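Local coordinates for stage II sporulation E family protein (Thermanaerovibrio acidaminovorans, PDB 3RNR) that is of unknown function but probably acts as a PP2C-type serine/threonine protein phosphatase, at residues A49-Q54 with T143-S148; G84-A89 with S105-D110; V14-M19 with Q30-A35. All coordinates share one frame; numbering follows the deposited sequence. Where two conformers were deposited one is given.

Contact 1. Residues A49-Q54 with T143-S148; sequences AVLAAQ and TEISTS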
loop_
_atom_site.group_PDB
_atom_site.type_symbol
_atom_site.label_atom_id
_atom_site.label_comp_id
_atom_site.label_asym_id
_atom_site.label_seq_id
_atom_site.Cartn_x
_atom_site.Cartn_y
_atom_site.Cartn_z
ATOM N N ALA B 49 -5.941 -2.402 -12.632
ATOM C CA ALA B 49 -5.049 -1.461 -11.951
ATOM C C ALA B 49 -4.016 -0.910 -12.941
ATOM O O ALA B 49 -3.725 0.287 -12.952
ATOM C CB ALA B 49 -4.368 -2.136 -10.754
ATOM N N VAL B 50 -3.465 -1.781 -13.776
ATOM C CA VAL B 50 -2.549 -1.340 -14.828
ATOM C C VAL B 50 -3.234 -0.376 -15.803
ATOM O O VAL B 50 -2.685 0.661 -16.145
ATOM C CB VAL B 50 -1.960 -2.541 -15.616
ATOM C CG1 VAL B 50 -1.333 -2.064 -16.941
ATOM C CG2 VAL B 50 -0.917 -3.257 -14.764
ATOM N N LEU B 51 -4.447 -0.705 -16.221
ATOM C CA LEU B 51 -5.167 0.148 -17.164
ATOM C C LEU B 51 -5.488 1.512 -16.553
ATOM O O LEU B 51 -5.424 2.530 -17.238
ATOM C CB LEU B 51 -6.444 -0.545 -17.662
ATOM C CG LEU B 51 -6.182 -1.808 -18.497
ATOM C CD1 LEU B 51 -7.502 -2.513 -18.856
ATOM C CD2 LEU B 51 -5.389 -1.477 -19.771
ATOM N N ALA B 52 -5.824 1.544 -15.266
ATOM C CA ALA B 52 -6.036 2.830 -14.595
ATOM C C ALA B 52 -4.731 3.644 -14.474
ATOM O O ALA B 52 -4.716 4.865 -14.704
ATOM C CB ALA B 52 -6.706 2.635 -13.220
ATOM N N ALA B 53 -3.643 2.978 -14.110
ATOM C CA ALA B 53 -2.327 3.623 -14.085
ATOM C C ALA B 53 -1.989 4.229 -15.447
ATOM O O ALA B 53 -1.525 5.365 -15.541
ATOM C CB ALA B 53 -1.239 2.618 -13.657
ATOM N N GLN B 54 -2.226 3.458 -16.502
ATOM C CA GLN B 54 -1.987 3.931 -17.857
ATOM C C GLN B 54 -2.820 5.175 -18.169
ATOM O O GLN B 54 -2.308 6.150 -18.705
ATOM C CB GLN B 54 -2.295 2.829 -18.882
ATOM C CG GLN B 54 -2.318 3.322 -20.363
ATOM C CD GLN B 54 -0.949 3.772 -20.885
ATOM O OE1 GLN B 54 0.085 3.545 -20.255
ATOM N NE2 GLN B 54 -0.946 4.430 -22.036
ATOM N N THR B 143 -0.401 -1.375 -25.811
ATOM C CA THR B 143 -0.911 -2.648 -26.318
ATOM C C THR B 143 -0.341 -3.913 -25.702
ATOM O O THR B 143 -0.905 -4.989 -25.866
ATOM C CB THR B 143 -0.649 -2.737 -27.813
ATOM O OG1 THR B 143 0.758 -2.588 -28.038
ATOM C CG2 THR B 143 -1.386 -1.616 -28.538
ATOM N N GLU B 144 0.732 -3.785 -24.938
ATOM C CA GLU B 144 1.431 -4.982 -24.480
ATOM C C GLU B 144 1.479 -4.984 -22.970
ATOM O O GLU B 144 2.203 -4.189 -22.374
ATOM C CB GLU B 144 2.868 -5.040 -25.042
ATOM C CG GLU B 144 2.947 -5.117 -26.574
ATOM C CD GLU B 144 2.161 -6.291 -27.149
ATOM O OE1 GLU B 144 2.379 -7.445 -26.706
ATOM O OE2 GLU B 144 1.317 -6.057 -28.045
ATOM N N ILE B 145 0.738 -5.907 -22.366
ATOM C CA ILE B 145 0.712 -6.070 -20.924
ATOM C C ILE B 145 0.893 -7.547 -20.633
ATOM O O ILE B 145 0.212 -8.374 -21.222
ATOM C CB ILE B 145 -0.649 -5.630 -20.340
ATOM C CG1 ILE B 145 -0.983 -4.209 -20.810
ATOM C CG2 ILE B 145 -0.623 -5.751 -18.800
ATOM C CD1 ILE B 145 -2.423 -3.778 -20.570
ATOM N N SER B 146 1.833 -7.893 -19.764
ATOM C CA SER B 146 2.003 -9.297 -19.398
ATOM C C SER B 146 0.975 -9.569 -18.307
ATOM O O SER B 146 0.921 -8.812 -17.344
ATOM C CB SER B 146 3.439 -9.522 -18.896
ATOM O OG SER B 146 3.707 -10.906 -18.678
ATOM N N THR B 147 0.144 -10.606 -18.455
ATOM C CA THR B 147 -0.930 -10.884 -17.480
ATOM C C THR B 147 -1.132 -12.372 -17.200
ATOM O O THR B 147 -0.826 -13.209 -18.044
ATOM C CB THR B 147 -2.320 -10.341 -17.953
ATOM O OG1 THR B 147 -2.745 -11.051 -19.123
ATOM C CG2 THR B 147 -2.266 -8.869 -18.281
ATOM N N SER B 148 -1.679 -12.685 -16.024
ATOM C CA SER B 148 -2.155 -14.030 -15.736
ATOM C C SER B 148 -3.314 -14.292 -16.688
ATOM O O SER B 148 -3.878 -13.349 -17.267
ATOM C CB SER B 148 -2.656 -14.123 -14.292
ATOM O OG SER B 148 -3.462 -12.998 -13.973
#
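Val50 and Ile145 mark the closest backbone approach between the helical segment 49-54 and the extended segment 143-148, yet their CA atoms stay 8.4 Å apart. The gap is bridged by side chains alone. It belongs to the helix-on-sheet layer of a PP2C-like sandwich, in which helix 46-63 packs on the five-stranded antiparallel sheet, here at one of its edge strands, 146-153. Ile145 precedes the regular part of that strand but is already extended, and its side chain is directed at the helix.

A long branched isoleucine suits this place because it can offer two methyls to two successive helical residues. Its CG1 is anti to the carbonyl carbon and its CD1 continues the chain outward (chi2 167°), so CD1 is the atom thrust furthest toward the helix. Val50 meets it tip to tip: CG1 of Val50 lies 4.2 Å from Ile145 CD1 and equally far from Ile145 CG2, so that one valine methyl faces both methyl branches of the isoleucine. Leu51, nearer the surface, comes across Ile145 at about a right angle. Val50 is buried and also reaches Met74, Val76, Val91 and Ile137, so a compact beta-branched residue fits, whereas the longer, exposed Leu51 can reach across to Ile145 CD1.

Polar groups flank this apolar patch. Gln54, buried one turn further along the helix, uses both ends of its amide on the loop before the strand: OE1 accepts from Gly138 N, and NE2 donates to Ile139 O. Past Ile145, Thr147 OG1 donates to Ser148 O at 3.2 Å, approaching from 38° above the carbonyl plane. The closest touch between the two segments is Leu51 CD2 against Ile145 CD1, at 3.8 Å.

Contact 2. Residues G84-A89 with S105-D110; sequences GTLEWA and SRLSLD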
loop_
_atom_site.group_PDB
_atom_site.type_symbol
_atom_site.label_atom_id
_atom_site.label_comp_id
_atom_site.label_asym_id
_atom_site.label_seq_id
_atom_site.Cartn_x
_atom_site.Cartn_y
_atom_site.Cartn_z
ATOM N N GLY B 84 -8.516 -18.301 -2.674
ATOM C CA GLY B 84 -7.091 -18.535 -2.791
ATOM C C GLY B 84 -6.473 -18.342 -4.176
ATOM O O GLY B 84 -5.351 -18.785 -4.411
ATOM N N THR B 85 -7.172 -17.672 -5.088
ATOM C CA THR B 85 -6.676 -17.553 -6.466
ATOM C C THR B 85 -5.862 -16.280 -6.693
ATOM O O THR B 85 -6.148 -15.237 -6.120
ATOM C CB THR B 85 -7.802 -17.592 -7.501
ATOM O OG1 THR B 85 -8.752 -16.567 -7.198
ATOM C CG2 THR B 85 -8.498 -18.966 -7.497
ATOM N N LEU B 86 -4.842 -16.405 -7.536
ATOM C CA LEU B 86 -3.896 -15.357 -7.822
ATOM C C LEU B 86 -4.072 -14.796 -9.233
ATOM O O LEU B 86 -4.213 -15.552 -10.193
ATOM C CB LEU B 86 -2.487 -15.935 -7.712
ATOM C CG LEU B 86 -1.320 -15.080 -8.210
ATOM C CD1 LEU B 86 -1.143 -13.858 -7.319
ATOM C CD2 LEU B 86 -0.045 -15.907 -8.236
ATOM N N GLU B 87 -4.051 -13.470 -9.350
ATOM C CA GLU B 87 -3.930 -12.816 -10.655
ATOM C C GLU B 87 -2.762 -11.832 -10.616
ATOM O O GLU B 87 -2.369 -11.380 -9.543
ATOM C CB GLU B 87 -5.210 -12.060 -11.026
ATOM C CG GLU B 87 -6.433 -12.970 -11.210
ATOM C CD GLU B 87 -7.563 -12.238 -11.893
ATOM O OE1 GLU B 87 -8.097 -11.260 -11.319
ATOM O OE2 GLU B 87 -7.881 -12.612 -13.026
ATOM N N TRP B 88 -2.222 -11.483 -11.779
ATOM C CA TRP B 88 -1.098 -10.549 -11.813
ATOM C C TRP B 88 -1.029 -9.841 -13.158
ATOM O O TRP B 88 -1.645 -10.279 -14.144
ATOM C CB TRP B 88 0.233 -11.262 -11.508
ATOM C CG TRP B 88 0.506 -12.426 -12.437
ATOM C CD1 TRP B 88 0.197 -13.739 -12.218
ATOM C CD2 TRP B 88 1.136 -12.369 -13.725
ATOM N NE1 TRP B 88 0.582 -14.502 -13.300
ATOM C CE2 TRP B 88 1.150 -13.682 -14.242
ATOM C CE3 TRP B 88 1.663 -11.326 -14.505
ATOM C CZ2 TRP B 88 1.694 -13.991 -15.494
ATOM C CZ3 TRP B 88 2.197 -11.631 -15.756
ATOM C CH2 TRP B 88 2.207 -12.954 -16.239
ATOM N N ALA B 89 -0.308 -8.724 -13.194
ATOM C CA ALA B 89 -0.076 -8.024 -14.451
ATOM C C ALA B 89 1.204 -7.211 -14.349
ATOM O O ALA B 89 1.597 -6.792 -13.252
ATOM C CB ALA B 89 -1.263 -7.142 -14.803
ATOM N N SER B 105 9.254 -18.758 -8.918
ATOM C CA SER B 105 9.157 -19.161 -10.313
ATOM C C SER B 105 8.653 -17.976 -11.116
ATOM O O SER B 105 7.641 -17.390 -10.768
ATOM C CB SER B 105 8.186 -20.338 -10.467
ATOM O OG SER B 105 8.714 -21.495 -9.844
ATOM N N ARG B 106 9.345 -17.644 -12.202
ATOM C CA ARG B 106 9.007 -16.464 -12.991
ATOM C C ARG B 106 7.688 -16.695 -13.714
ATOM O O ARG B 106 7.499 -17.744 -14.350
ATOM C CB ARG B 106 10.119 -16.204 -14.011
ATOM C CG ARG B 106 9.836 -15.075 -14.979
ATOM C CD ARG B 106 10.324 -13.762 -14.447
ATOM N NE ARG B 106 10.080 -12.650 -15.367
ATOM C CZ ARG B 106 11.005 -12.096 -16.153
ATOM N NH1 ARG B 106 12.253 -12.547 -16.146
ATOM N NH2 ARG B 106 10.678 -11.079 -16.937
ATOM N N LEU B 107 6.722 -15.810 -13.471
ATOM C CA LEU B 107 5.471 -15.740 -14.241
ATOM C C LEU B 107 5.438 -14.876 -15.498
ATOM O O LEU B 107 4.812 -15.231 -16.500
ATOM C CB LEU B 107 4.269 -15.427 -13.337
ATOM C CG LEU B 107 4.153 -16.335 -12.109
ATOM C CD1 LEU B 107 2.953 -15.917 -11.254
ATOM C CD2 LEU B 107 4.076 -17.817 -12.488
ATOM N N SER B 108 6.039 -13.694 -15.406
ATOM C CA SER B 108 5.747 -12.667 -16.393
ATOM C C SER B 108 6.828 -12.545 -17.454
ATOM O O SER B 108 7.914 -13.112 -17.317
ATOM C CB SER B 108 5.662 -11.323 -15.661
ATOM O OG SER B 108 6.865 -11.111 -14.919
ATOM N N LEU B 109 6.539 -11.746 -18.475
ATOM C CA LEU B 109 7.472 -11.502 -19.564
ATOM C C LEU B 109 7.901 -10.050 -19.480
ATOM O O LEU B 109 7.098 -9.190 -19.124
ATOM C CB LEU B 109 6.791 -11.735 -20.913
ATOM C CG LEU B 109 7.744 -11.923 -22.095
ATOM C CD1 LEU B 109 8.407 -13.286 -22.012
ATOM C CD2 LEU B 109 7.008 -11.770 -23.412
ATOM N N ASP B 110 9.165 -9.790 -19.795
ATOM C CA ASP B 110 9.681 -8.425 -19.912
ATOM C C ASP B 110 9.191 -7.801 -21.210
ATOM O O ASP B 110 9.090 -8.493 -22.217
ATOM C CB ASP B 110 11.209 -8.448 -20.012
ATOM C CG ASP B 110 11.877 -8.722 -18.693
ATOM O OD1 ASP B 110 11.290 -8.388 -17.643
ATOM O OD2 ASP B 110 12.998 -9.259 -18.715
#
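Trp88 and Leu107 lie obliquely to one another, the leucine CB near CE2 and CZ2, its CD1 by the pyrrole ring. Leu107 CB stands 3.4 Å above one face of the ring, displaced toward the rim, while Leu107 CD1 comes within 3.4 Å of Trp88 NE1. At the six-membered end, Ser108 CB approaches Trp88 CZ3 to 3.5 Å, again at a slant. The indole is thus met along its length by two consecutive residues. Trp88 CG sits between its backbone N and carbonyl carbon (chi1 56°), which swings the ring off strand 85-91 toward segment 105-110. Leu86, two residues earlier and on the same side of the strand, adds a light touch, its CD2 4.3 Å from Leu107 CD1.

A small residue suits position 108, where its CB must fit against the indole; its OG is satisfied by Val96 N. The turn of the second segment is braced by a salt bridge from Arg106 NH2 to Asp110 OD1 at 2.8 Å.

The contact joins the two sheets of the sandwich. Trp88 and Leu86 pack beside Ala77 of strand 72-80, Trp88 reaches Val96 and Leu107 Leu98 of strand 95-100, and Ala89 points away to Pro46 and Val50 of helix 46-63.

Contact 3. Residues V14-M19 with Q30-A35; sequences VVVDGM and QRALSA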
loop_
_atom_site.group_PDB
_atom_site.type_symbol
_atom_site.label_atom_id
_atom_site.label_comp_id
_atom_site.label_asym_id
_atom_site.label_seq_id
_atom_site.Cartn_x
_atom_site.Cartn_y
_atom_site.Cartn_z
ATOM N N VAL B 14 2.135 -4.225 -5.180
ATOM C CA VAL B 14 2.494 -3.513 -6.389
ATOM C C VAL B 14 3.871 -2.874 -6.227
ATOM O O VAL B 14 4.238 -2.451 -5.129
ATOM C CB VAL B 14 1.407 -2.460 -6.767
ATOM C CG1 VAL B 14 1.032 -1.614 -5.582
ATOM C CG2 VAL B 14 1.884 -1.574 -7.932
ATOM N N VAL B 15 4.635 -2.847 -7.314
ATOM C CA VAL B 15 5.843 -2.049 -7.388
ATOM C C VAL B 15 5.746 -1.178 -8.621
ATOM O O VAL B 15 5.241 -1.615 -9.662
ATOM C CB VAL B 15 7.132 -2.921 -7.463
ATOM C CG1 VAL B 15 7.362 -3.661 -6.132
ATOM C CG2 VAL B 15 7.063 -3.922 -8.649
ATOM N N VAL B 16 6.237 0.049 -8.505
ATOM C CA VAL B 16 6.225 1.002 -9.610
ATOM C C VAL B 16 7.552 1.747 -9.642
ATOM O O VAL B 16 8.036 2.175 -8.600
ATOM C CB VAL B 16 5.116 2.064 -9.419
ATOM C CG1 VAL B 16 5.124 3.032 -10.586
ATOM C CG2 VAL B 16 3.730 1.406 -9.311
ATOM N N ASP B 17 8.147 1.905 -10.819
ATOM C CA ASP B 17 9.323 2.780 -10.918
ATOM C C ASP B 17 9.314 3.711 -12.114
ATOM O O ASP B 17 9.004 3.299 -13.230
ATOM C CB ASP B 17 10.618 1.976 -10.868
ATOM C CG ASP B 17 11.256 2.011 -9.489
ATOM O OD1 ASP B 17 11.374 0.943 -8.853
ATOM O OD2 ASP B 17 11.614 3.117 -9.054
ATOM N N GLY B 18 9.656 4.976 -11.889
ATOM C CA GLY B 18 9.695 5.921 -12.992
ATOM C C GLY B 18 10.786 5.515 -13.963
ATOM O O GLY B 18 11.745 4.834 -13.574
HETATM N N MSE B 19 10.666 5.948 -15.214
HETATM C CA MSE B 19 11.666 5.585 -16.209
HETATM C C MSE B 19 12.710 6.681 -16.081
HETATM O O MSE B 19 12.483 7.830 -16.479
HETATM C CB MSE B 19 11.076 5.663 -17.629
HETATM C CG MSE B 19 9.914 4.720 -17.937
HETATM SE SE MSE B 19 10.603 3.056 -18.551
HETATM C CE MSE B 19 11.071 3.538 -20.385
ATOM N N GLN B 30 4.300 8.314 -9.438
ATOM C CA GLN B 30 3.274 8.665 -8.452
ATOM C C GLN B 30 1.867 8.472 -8.992
ATOM O O GLN B 30 0.997 7.975 -8.286
ATOM C CB GLN B 30 3.452 10.104 -7.959
ATOM C CG GLN B 30 4.667 10.270 -7.073
ATOM C CD GLN B 30 5.099 11.706 -6.938
ATOM O OE1 GLN B 30 4.458 12.615 -7.471
ATOM N NE2 GLN B 30 6.199 11.920 -6.235
ATOM N N ARG B 31 1.630 8.882 -10.236
ATOM C CA ARG B 31 0.297 8.729 -10.812
ATOM C C ARG B 31 -0.027 7.269 -10.995
ATOM O O ARG B 31 -1.156 6.845 -10.768
ATOM C CB ARG B 31 0.183 9.425 -12.171
ATOM C CG ARG B 31 -0.256 10.863 -12.057
ATOM C CD ARG B 31 0.924 11.786 -11.967
ATOM N NE ARG B 31 0.475 13.154 -11.773
ATOM C CZ ARG B 31 1.101 14.033 -11.003
ATOM N NH1 ARG B 31 2.218 13.686 -10.374
ATOM N NH2 ARG B 31 0.609 15.258 -10.870
ATOM N N ALA B 32 0.961 6.499 -11.421
ATOM C CA ALA B 32 0.743 5.071 -11.629
ATOM C C ALA B 32 0.442 4.356 -10.311
ATOM O O ALA B 32 -0.470 3.545 -10.221
ATOM C CB ALA B 32 1.960 4.437 -12.339
ATOM N N LEU B 33 1.232 4.646 -9.288
ATOM C CA LEU B 33 1.053 3.990 -8.005
ATOM C C LEU B 33 -0.320 4.370 -7.433
ATOM O O LEU B 33 -1.085 3.514 -7.032
ATOM C CB LEU B 33 2.183 4.416 -7.054
ATOM C CG LEU B 33 2.249 3.862 -5.626
ATOM C CD1 LEU B 33 1.083 4.365 -4.744
ATOM C CD2 LEU B 33 2.330 2.337 -5.642
ATOM N N SER B 34 -0.627 5.664 -7.411
ATOM C CA SER B 34 -1.879 6.117 -6.814
ATOM C C SER B 34 -3.093 5.551 -7.548
ATOM O O SER B 34 -4.052 5.108 -6.921
ATOM C CB SER B 34 -1.957 7.643 -6.798
ATOM O OG SER B 34 -3.158 8.062 -6.171
ATOM N N ALA B 35 -3.066 5.572 -8.877
ATOM C CA ALA B 35 -4.197 5.035 -9.632
ATOM C C ALA B 35 -4.352 3.515 -9.404
ATOM O O ALA B 35 -5.460 3.013 -9.200
ATOM C CB ALA B 35 -4.068 5.359 -11.118
#
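Val16 of strand 10-18 packs against Ala32 and Leu33 of helix 25-41, the helix that follows it in the chain and lies over the sheet. The axes of strand 14-18 and helix 30-35 approach to 8.1 Å and run almost antiparallel, at 163°, the chain having turned back over the sheet.

Along the helix, Gln30 and Arg31 lead away from the strand, and polar residues suit that outer, partly exposed side. Ala32 is the first to face the sheet, its CB 3.9 Å from Val16 CG1. A bare methyl is apt here, since Ala32 is also wedged against Ala53 and Val57 of the next helix. Leu33 follows and does most of the joining on this segment. Val16 CG2 rests 3.9 Å from Leu33 CA, close to the helix backbone itself, and 4.0 Å from Leu33 CD2. In the leucine, chi1 (-179°) sends CG out from the helix and chi2 (-68°) turns CD2 toward Val14, so that the same CD2 also reaches Val14 CG1 at 4.2 Å. The valines alternate with Val15, whose side chain points to the other side of the sheet. Beta-branched residues suit such a strand, and one leucine can serve two of them. Through Ser34 and Ala35 the helical hydrogen bonding simply continues, with Ser34 N on Gln30 O at 3.0 Å.

Around this core, Val14 and Val16 touch Met74 of strand 72-80, and Val15 meets Val162 and Ser164 of the second sheet. Ala35 lies on Ala56 of helix 46-63, while Leu33 and Ser34 also pack on Asp41 and Gly38, respectively, of the second subunit's helix 25-41.

All three contacts reach the same antiparallel sheet. Contacts 1 and 3 place consecutive helices on one face of it, with centres 12 Å apart; they touch where Ala53 CB meets Ala32 O at 3.6 Å. Contact 2 lies on the other face, between the sheets, its centre 13 Å from that of contact 1 and about 18 Å from that of contact 3. Two probable hydrogen bonds tie contacts 1 and 2: Ser148 OG to Trp88 N, 2.9 Å, and Ser146 OG to Leu109 N, 3.0 Å. Contact 3 is nearest the likely catalytic end: Asp17 and Gly18 bind a glycerol, and in PP2C relatives the equivalent aspartate ligates metal.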